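PDB 4GKH: aminoglycoside 3'-phosphotransferase AphA1-IAB from Acinetobacter baumannii, which phosphorylates kanamycin and related aminoglycosides at the 3'-hydroxyl, using a nucleoside triphosphate, and so confers antibiotic resistance. Local coordinates for residues Leu73-Ala78 / Cys140-Asp145; Arg131-Pro136 / Ala224-Asp229. One frame throughout, in Å; residues are numbered along the deposited sequence. Where two conformers were deposited one is given.

Contact 1: Leu73-Ala78 / Cys140-Asp145; sequences LNWLTA and CPFNSD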
ATOM      1  N   LEU A  73      -0.719  -0.006  11.780  1.00 33.10           N
ATOM      2  CA  LEU A  73      -1.932   0.817  11.938  1.00 35.04           C
ATOM      3  C   LEU A  73      -1.922   1.484  13.301  1.00 33.39           C
ATOM      4  O   LEU A  73      -2.236   2.667  13.444  1.00 32.94           O
ATOM      5  CB  LEU A  73      -3.207  -0.028  11.856  1.00 36.49           C
ATOM      6  CG  LEU A  73      -3.854  -0.422  10.527  1.00 40.94           C
ATOM      7  CD1 LEU A  73      -4.900  -1.489  10.798  1.00 52.44           C
ATOM      8  CD2 LEU A  73      -4.495   0.792   9.876  1.00 39.30           C
ATOM      9  N   ASN A  74      -1.580   0.703  14.309  1.00 28.99           N
ATOM     10  CA  ASN A  74      -1.544   1.217  15.672  1.00 31.48           C
ATOM     11  C   ASN A  74      -0.570   2.389  15.803  1.00 39.40           C
ATOM     12  O   ASN A  74      -0.865   3.370  16.490  1.00 38.61           O
ATOM     13  CB  ASN A  74      -1.198   0.086  16.641  1.00 33.88           C
ATOM     14  CG  ASN A  74      -1.341   0.497  18.090  1.00 71.81           C
ATOM     15  OD1 ASN A  74      -2.441   0.787  18.557  1.00 53.03           O
ATOM     16  ND2 ASN A  74      -0.228   0.501  18.816  1.00 57.34           N
ATOM     17  N   TRP A  75       0.567   2.305  15.110  1.00 26.74           N
ATOM     18  CA  TRP A  75       1.573   3.364  15.169  1.00 32.64           C
ATOM     19  C   TRP A  75       1.210   4.591  14.349  1.00 31.81           C
ATOM     20  O   TRP A  75       1.237   5.730  14.847  1.00 30.74           O
ATOM     21  CB  TRP A  75       2.953   2.858  14.728  1.00 32.82           C
ATOM     22  CG  TRP A  75       3.923   3.985  14.624  1.00 35.47           C
ATOM     23  CD1 TRP A  75       4.502   4.686  15.664  1.00 31.92           C
ATOM     24  CD2 TRP A  75       4.390   4.598  13.423  1.00 30.78           C
ATOM     25  NE1 TRP A  75       5.303   5.685  15.170  1.00 38.62           N
ATOM     26  CE2 TRP A  75       5.261   5.649  13.800  1.00 33.76           C
ATOM     27  CE3 TRP A  75       4.183   4.344  12.065  1.00 27.99           C
ATOM     28  CZ2 TRP A  75       5.911   6.449  12.865  1.00 30.69           C
ATOM     29  CZ3 TRP A  75       4.817   5.167  11.128  1.00 29.47           C
ATOM     30  CH2 TRP A  75       5.673   6.193  11.534  1.00 34.69           C
ATOM     31  N   LEU A  76       0.874   4.361  13.087  1.00 28.02           N
ATOM     32  CA  LEU A  76       0.768   5.457  12.125  1.00 32.18           C
ATOM     33  C   LEU A  76      -0.458   6.346  12.364  1.00 33.35           C
ATOM     34  O   LEU A  76      -0.510   7.503  11.919  1.00 30.73           O
ATOM     35  CB  LEU A  76       0.786   4.890  10.704  1.00 31.98           C
ATOM     36  CG  LEU A  76       0.752   5.874   9.531  1.00 34.87           C
ATOM     37  CD1 LEU A  76       1.894   6.879   9.625  1.00 27.86           C
ATOM     38  CD2 LEU A  76       0.819   5.097   8.221  1.00 31.86           C
ATOM     39  N   THR A  77      -1.429   5.825  13.100  1.00 33.64           N
ATOM     40  CA  THR A  77      -2.659   6.563  13.362  1.00 37.61           C
ATOM     41  C   THR A  77      -2.431   7.872  14.137  1.00 29.66           C
ATOM     42  O   THR A  77      -3.247   8.799  14.072  1.00 33.29           O
ATOM     43  CB  THR A  77      -3.691   5.687  14.090  1.00 48.06           C
ATOM     44  OG1 THR A  77      -4.886   6.445  14.309  1.00 71.52           O
ATOM     45  CG2 THR A  77      -3.152   5.223  15.417  1.00 53.94           C
ATOM     46  N   ALA A  78      -1.308   7.956  14.846  1.00 33.39           N
ATOM     47  CA  ALA A  78      -0.945   9.193  15.534  1.00 37.46           C
ATOM     48  C   ALA A  78      -0.614  10.307  14.539  1.00 40.24           C
ATOM     49  O   ALA A  78      -0.704  11.508  14.871  1.00 37.74           O
ATOM     50  CB  ALA A  78       0.225   8.954  16.466  1.00 36.32           C
ATOM     51  N   CYS A 140       9.661   6.614  13.931  1.00 30.76           N
ATOM     52  CA  CYS A 140       9.216   5.374  13.283  1.00 32.05           C
ATOM     53  C   CYS A 140      10.018   4.132  13.675  1.00 26.87           C
ATOM     54  O   CYS A 140      11.218   4.060  13.413  1.00 35.20           O
ATOM     55  CB  CYS A 140       9.226   5.530  11.757  1.00 30.68           C
ATOM     56  SG  CYS A 140       8.555   4.067  10.890  1.00 33.05           S
ATOM     57  N   PRO A 141       9.356   3.154  14.325  1.00 32.78           N
ATOM     58  CA  PRO A 141      10.057   1.975  14.850  1.00 27.17           C
ATOM     59  C   PRO A 141      10.150   0.860  13.804  1.00 28.65           C
ATOM     60  O   PRO A 141      10.599  -0.261  14.118  1.00 33.88           O
ATOM     61  CB  PRO A 141       9.151   1.534  16.007  1.00 31.94           C
ATOM     62  CG  PRO A 141       7.789   1.858  15.524  1.00 33.77           C
ATOM     63  CD  PRO A 141       7.926   3.134  14.681  1.00 31.58           C
ATOM     64  N   PHE A 142       9.745   1.149  12.574  1.00 27.16           N
ATOM     65  CA  PHE A 142       9.741   0.123  11.526  1.00 31.32           C
ATOM     66  C   PHE A 142      10.791   0.334  10.433  1.00 36.29           C
ATOM     67  O   PHE A 142      10.955   1.439   9.883  1.00 31.07           O
ATOM     68  CB  PHE A 142       8.348  -0.014  10.888  1.00 32.65           C
ATOM     69  CG  PHE A 142       7.257  -0.255  11.883  1.00 31.66           C
ATOM     70  CD1 PHE A 142       7.197  -1.454  12.585  1.00 33.25           C
ATOM     71  CD2 PHE A 142       6.301   0.721  12.140  1.00 33.21           C
ATOM     72  CE1 PHE A 142       6.203  -1.669  13.528  1.00 35.32           C
ATOM     73  CE2 PHE A 142       5.302   0.507  13.061  1.00 36.76           C
ATOM     74  CZ  PHE A 142       5.251  -0.692  13.761  1.00 35.75           C
ATOM     75  N   ASN A 143      11.480  -0.750  10.103  1.00 32.53           N
ATOM     76  CA  ASN A 143      12.500  -0.749   9.063  1.00 29.03           C
ATOM     77  C   ASN A 143      11.937  -1.363   7.801  1.00 30.57           C
ATOM     78  O   ASN A 143      11.570  -2.538   7.808  1.00 30.31           O
ATOM     79  CB  ASN A 143      13.714  -1.579   9.520  1.00 37.73           C
ATOM     80  CG  ASN A 143      14.689  -1.874   8.385  1.00 41.71           C
ATOM     81  OD1 ASN A 143      14.923  -1.030   7.511  1.00 33.36           O
ATOM     82  ND2 ASN A 143      15.256  -3.080   8.388  1.00 29.94           N
ATOM     83  N   SER A 144      11.874  -0.575   6.720  1.00 31.47           N
ATOM     84  CA  SER A 144      11.443  -1.080   5.418  1.00 29.84           C
ATOM     85  C   SER A 144      12.487  -0.802   4.337  1.00 27.92           C
ATOM     86  O   SER A 144      12.150  -0.645   3.170  1.00 31.01           O
ATOM     87  CB  SER A 144      10.107  -0.442   5.011  1.00 32.53           C
ATOM     88  OG  SER A 144       9.048  -0.931   5.822  1.00 38.70           O
ATOM     89  N   ASP A 145      13.756  -0.751   4.724  1.00 31.14           N
ATOM     90  CA  ASP A 145      14.781  -0.319   3.793  1.00 35.69           C
ATOM     91  C   ASP A 145      15.075  -1.341   2.712  1.00 36.65           C
ATOM     92  O   ASP A 145      14.548  -2.467   2.722  1.00 29.80           O
ATOM     93  CB  ASP A 145      16.054   0.186   4.501  1.00 32.79           C
ATOM     94  CG  ASP A 145      16.875  -0.917   5.160  1.00 36.63           C
ATOM     95  OD1 ASP A 145      16.662  -2.128   4.896  1.00 34.52           O
ATOM     96  OD2 ASP A 145      17.770  -0.548   5.963  1.00 42.24           O
TER

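Contact 2: Arg131-Pro136 / Ala224-Asp229; sequences RLHSIP and ADRYQD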
ATOM      1  N   ARG A 131       2.764  14.946   3.190  1.00 37.94           N
ATOM      2  CA  ARG A 131       2.486  14.850   4.629  1.00 39.95           C
ATOM      3  C   ARG A 131       3.147  13.617   5.218  1.00 34.28           C
ATOM      4  O   ARG A 131       3.876  13.704   6.218  1.00 30.69           O
ATOM      5  CB  ARG A 131       0.984  14.772   4.916  1.00 34.72           C
ATOM      6  CG  ARG A 131       0.236  16.080   4.831  1.00 61.70           C
ATOM      7  CD  ARG A 131      -1.269  15.842   4.916  1.00 72.46           C
ATOM      8  NE  ARG A 131      -1.676  15.253   6.193  1.00 53.30           N
ATOM      9  CZ  ARG A 131      -2.894  14.773   6.437  1.00 65.14           C
ATOM     10  NH1 ARG A 131      -3.184  14.260   7.625  1.00 48.24           N
ATOM     11  NH2 ARG A 131      -3.827  14.805   5.490  1.00 67.79           N
ATOM     12  N   LEU A 132       2.881  12.468   4.610  1.00 30.64           N
ATOM     13  CA  LEU A 132       3.463  11.206   5.084  1.00 28.03           C
ATOM     14  C   LEU A 132       4.980  11.269   5.151  1.00 36.10           C
ATOM     15  O   LEU A 132       5.599  10.868   6.151  1.00 31.29           O
ATOM     16  CB  LEU A 132       3.047  10.052   4.159  1.00 28.07           C
ATOM     17  CG  LEU A 132       3.546   8.670   4.608  1.00 32.32           C
ATOM     18  CD1 LEU A 132       2.865   8.266   5.904  1.00 35.86           C
ATOM     19  CD2 LEU A 132       3.292   7.636   3.507  1.00 25.56           C
ATOM     20  N   HIS A 133       5.582  11.782   4.085  1.00 28.07           N
ATOM     21  CA  HIS A 133       7.025  11.885   4.017  1.00 31.33           C
ATOM     22  C   HIS A 133       7.624  12.978   4.885  1.00 33.51           C
ATOM     23  O   HIS A 133       8.845  13.081   4.982  1.00 35.06           O
ATOM     24  CB  HIS A 133       7.478  12.006   2.552  1.00 26.64           C
ATOM     25  CG  HIS A 133       7.256  10.753   1.769  1.00 30.53           C
ATOM     26  ND1 HIS A 133       7.646  10.612   0.456  1.00 33.23           N
ATOM     27  CD2 HIS A 133       6.689   9.575   2.124  1.00 34.65           C
ATOM     28  CE1 HIS A 133       7.330   9.398   0.034  1.00 28.76           C
ATOM     29  NE2 HIS A 133       6.748   8.747   1.029  1.00 28.86           N
ATOM     30  N   SER A 134       6.784  13.785   5.536  1.00 33.97           N
ATOM     31  CA  SER A 134       7.288  14.824   6.427  0.52 33.92           C
ATOM     32  C   SER A 134       7.359  14.348   7.878  1.00 37.91           C
ATOM     33  O   SER A 134       7.855  15.067   8.745  1.00 34.09           O
ATOM     34  CB  SER A 134       6.413  16.079   6.356  0.52 37.78           C
ATOM     35  OG  SER A 134       5.163  15.844   6.974  0.52 37.62           O
ATOM     36  N   ILE A 135       6.858  13.143   8.151  1.00 32.40           N
ATOM     37  CA  ILE A 135       6.940  12.630   9.528  1.00 32.27           C
ATOM     38  C   ILE A 135       8.415  12.417   9.867  1.00 38.98           C
ATOM     39  O   ILE A 135       9.113  11.718   9.126  1.00 32.19           O
ATOM     40  CB  ILE A 135       6.200  11.290   9.685  1.00 34.94           C
ATOM     41  CG1 ILE A 135       4.708  11.445   9.375  1.00 33.23           C
ATOM     42  CG2 ILE A 135       6.415  10.736  11.099  1.00 34.91           C
ATOM     43  CD1 ILE A 135       3.993  10.112   9.189  1.00 28.37           C
ATOM     44  N   PRO A 136       8.909  13.023  10.963  1.00 37.78           N
ATOM     45  CA  PRO A 136      10.330  12.795  11.273  1.00 34.59           C
ATOM     46  C   PRO A 136      10.625  11.307  11.457  1.00 32.73           C
ATOM     47  O   PRO A 136       9.869  10.648  12.167  1.00 34.60           O
ATOM     48  CB  PRO A 136      10.531  13.577  12.573  1.00 37.41           C
ATOM     49  CG  PRO A 136       9.517  14.714  12.447  1.00 40.33           C
ATOM     50  CD  PRO A 136       8.313  14.058  11.836  1.00 34.44           C
ATOM     51  N   ALA A 224      12.043   3.923   4.508  1.00 31.23           N
ATOM     52  CA  ALA A 224      12.570   3.496   3.205  1.00 25.93           C
ATOM     53  C   ALA A 224      12.859   4.728   2.341  1.00 35.03           C
ATOM     54  O   ALA A 224      12.608   5.865   2.755  1.00 28.93           O
ATOM     55  CB  ALA A 224      11.583   2.564   2.519  1.00 27.29           C
ATOM     56  N   ASP A 225      13.405   4.525   1.147  1.00 32.36           N
ATOM     57  CA  ASP A 225      13.659   5.671   0.261  1.00 31.47           C
ATOM     58  C   ASP A 225      12.309   6.251  -0.183  1.00 28.62           C
ATOM     59  O   ASP A 225      11.359   5.500  -0.377  1.00 30.12           O
ATOM     60  CB  ASP A 225      14.487   5.236  -0.959  1.00 30.05           C
ATOM     61  CG  ASP A 225      14.888   6.406  -1.832  1.00 34.78           C
ATOM     62  OD1 ASP A 225      14.088   6.787  -2.715  1.00 39.04           O
ATOM     63  OD2 ASP A 225      15.992   6.951  -1.626  1.00 37.36           O
ATOM     64  N   ARG A 226      12.221   7.574  -0.366  1.00 31.68           N
ATOM     65  CA  ARG A 226      10.935   8.176  -0.764  1.00 26.98           C
ATOM     66  C   ARG A 226      10.406   7.631  -2.103  1.00 33.04           C
ATOM     67  O   ARG A 226       9.202   7.630  -2.347  1.00 29.78           O
ATOM     68  CB  ARG A 226      11.002   9.716  -0.768  1.00 29.06           C
ATOM     69  CG  ARG A 226      11.948  10.331  -1.781  1.00 34.11           C
ATOM     70  CD  ARG A 226      11.976  11.874  -1.686  1.00 39.07           C
ATOM     71  NE  ARG A 226      12.804  12.367  -0.589  1.00 42.36           N
ATOM     72  CZ  ARG A 226      12.358  13.088   0.441  1.00 56.22           C
ATOM     73  NH1 ARG A 226      11.081  13.421   0.537  1.00 40.56           N
ATOM     74  NH2 ARG A 226      13.198  13.482   1.388  1.00 41.92           N
ATOM     75  N   TYR A 227      11.294   7.141  -2.963  1.00 33.18           N
ATOM     76  CA  TYR A 227      10.853   6.582  -4.249  1.00 28.59           C
ATOM     77  C   TYR A 227      10.090   5.250  -4.131  1.00 33.62           C
ATOM     78  O   TYR A 227       9.487   4.784  -5.099  1.00 30.18           O
ATOM     79  CB  TYR A 227      12.026   6.466  -5.233  1.00 28.65           C
ATOM     80  CG  TYR A 227      12.352   7.769  -5.936  1.00 28.73           C
ATOM     81  CD1 TYR A 227      12.978   8.813  -5.258  1.00 36.77           C
ATOM     82  CD2 TYR A 227      12.046   7.950  -7.285  1.00 29.96           C
ATOM     83  CE1 TYR A 227      13.272  10.014  -5.893  1.00 36.72           C
ATOM     84  CE2 TYR A 227      12.340   9.143  -7.930  1.00 31.01           C
ATOM     85  CZ  TYR A 227      12.958  10.170  -7.231  1.00 35.08           C
ATOM     86  OH  TYR A 227      13.257  11.350  -7.883  1.00 35.89           O
ATOM     87  N   GLN A 228      10.102   4.631  -2.953  1.00 29.06           N
ATOM     88  CA  GLN A 228       9.252   3.458  -2.743  1.00 29.03           C
ATOM     89  C   GLN A 228       7.788   3.810  -2.980  1.00 37.49           C
ATOM     90  O   GLN A 228       7.036   3.031  -3.559  1.00 33.07           O
ATOM     91  CB  GLN A 228       9.401   2.903  -1.318  1.00 30.00           C
ATOM     92  CG  GLN A 228       8.336   1.837  -0.971  1.00 32.58           C
ATOM     93  CD  GLN A 228       8.425   0.607  -1.871  1.00 33.79           C
ATOM     94  OE1 GLN A 228       9.479   0.318  -2.438  1.00 32.96           O
ATOM     95  NE2 GLN A 228       7.311  -0.124  -2.008  1.00 31.27           N
ATOM     96  N   ASP A 229       7.382   4.991  -2.529  1.00 29.40           N
ATOM     97  CA  ASP A 229       5.990   5.410  -2.679  1.00 25.11           C
ATOM     98  C   ASP A 229       5.775   6.106  -4.011  1.00 30.42           C
ATOM     99  O   ASP A 229       4.763   5.887  -4.679  1.00 31.23           O
ATOM    100  CB  ASP A 229       5.566   6.326  -1.512  1.00 25.97           C
ATOM    101  CG  ASP A 229       5.454   5.557  -0.169  1.00 31.51           C
ATOM    102  OD1 ASP A 229       5.239   4.314  -0.197  1.00 29.01           O
ATOM    103  OD2 ASP A 229       5.580   6.207   0.900  1.00 31.25           O
TER
HETATM  104  O   HOH W   1      10.302  14.792   2.908  1.00 46.80           O

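Contact 1: Leu73-Ala78 / Cys140-Asp145
Helix 61-76, near Trp-75, faces the irregular chain 140-145, with the CA atoms of Trp-75 and Cys-140 8.1 Å apart. The fold is that of the protein kinase-like phosphotransferases. The contact joins a helix of the N-terminal lobe, which carries the five-stranded sheet, to a loop of the helical C-terminal lobe, between helices 118-133 and 146-158. Trp-75 carries the helix side of the contact. Its CG lies anti to the backbone N (chi1 173°), which lays the indole against Cys-140 and Pro-141. Pro-141 CD sits over the five-membered ring, 3.7 Å from its centroid, in a CH-pi contact. Over the same face, Cys-140 SG lies 4.1 Å from the centroid of the six-membered ring, a sulfur-aromatic contact. The edge of Phe-142 is directed at the face of the five-membered ring, offset, with the planes at 79°. Its CE2 also touches Trp-75 CB at 3.7 Å. Arg-72 makes a cation-pi contact with the Phe-142 ring. Val-195 of strand 193-196 touches both Trp-75 and Cys-140. No hydrogen bond crosses between the two segments. The cysteine sulfur has a second role within its own loop, because Phe-142 N donates to Cys-140 SG at 3.6 Å.

Contact 2: Arg131-Pro136 / Ala224-Asp229
His-133 has CG anti to its carbonyl carbon (chi1 -69°), and Asp-229 holds the same kind of rotamer; these settings bring NE2 of the imidazole to OD2 of the carboxylate. The result is a His-carboxylate hydrogen bond in the kinase-like phosphotransferase fold. It joins helix 118-133 to helix 227-237. His-133 NE2 donates to Asp-229 OD2 at 2.8 Å, and the bond is almost straight at 173°. The oxygen uses its anti lone pair and lies close to the ring plane. Ring and carboxylate are nearly coplanar. Asp-229 OD2 also accepts from His-197 N, while OD1 accepts from Gly-198 N. His-197, Gly-198 and Asp-199 form the HGD sequence of the catalytic loop of kinase-like phosphotransferases. The buried carboxylate probably helps set the shape of that loop. Asp-199 is the probable proton acceptor, and its side chain is about 7 Å from that of Asp-229. The second ring nitrogen of His-133, ND1, is hydrogen-bonded to Tyr-252 OH, which helps fix the rotation of the ring. Leu-132 CD2 touches Asp-229 OD2 at 3.8 Å. Arg-226 packs its CB 3.7 Å from His-133 ND1, and its NE forms a salt bridge with Asp-192. Asp-225 OD1 accepts from Tyr-227 N at 2.8 Å, a capping bond in the turn that leads into helix 227-237. A water links the two segments: it accepts from Arg-226 NH1 at 2.8 Å and donates to His-133 O at 3.1 Å.

The centres of contacts 1 and 2 are 12 Å apart, and their segments alternate along the chain: 73-78, 131-136, 140-145, 224-229. Segments 131-136 and 140-145 are close neighbours in sequence. Contact 1 joins the two lobes and lies away from the active site. Contact 2 lies within the C-terminal lobe beside the catalytic loop, with the Asp-229 side chain about 11 Å from bound kanamycin. Strand 193-196 borders both: Val-195 touches contact 1, while Val-194 and Thr-196 touch contact 2. Leu-76 CD1 meets Ile-135 CD1 at 3.9 Å, and Ser-144 O lies 3.3 Å from Ala-224 CB. These touching groups make the two contacts one continuous packed region.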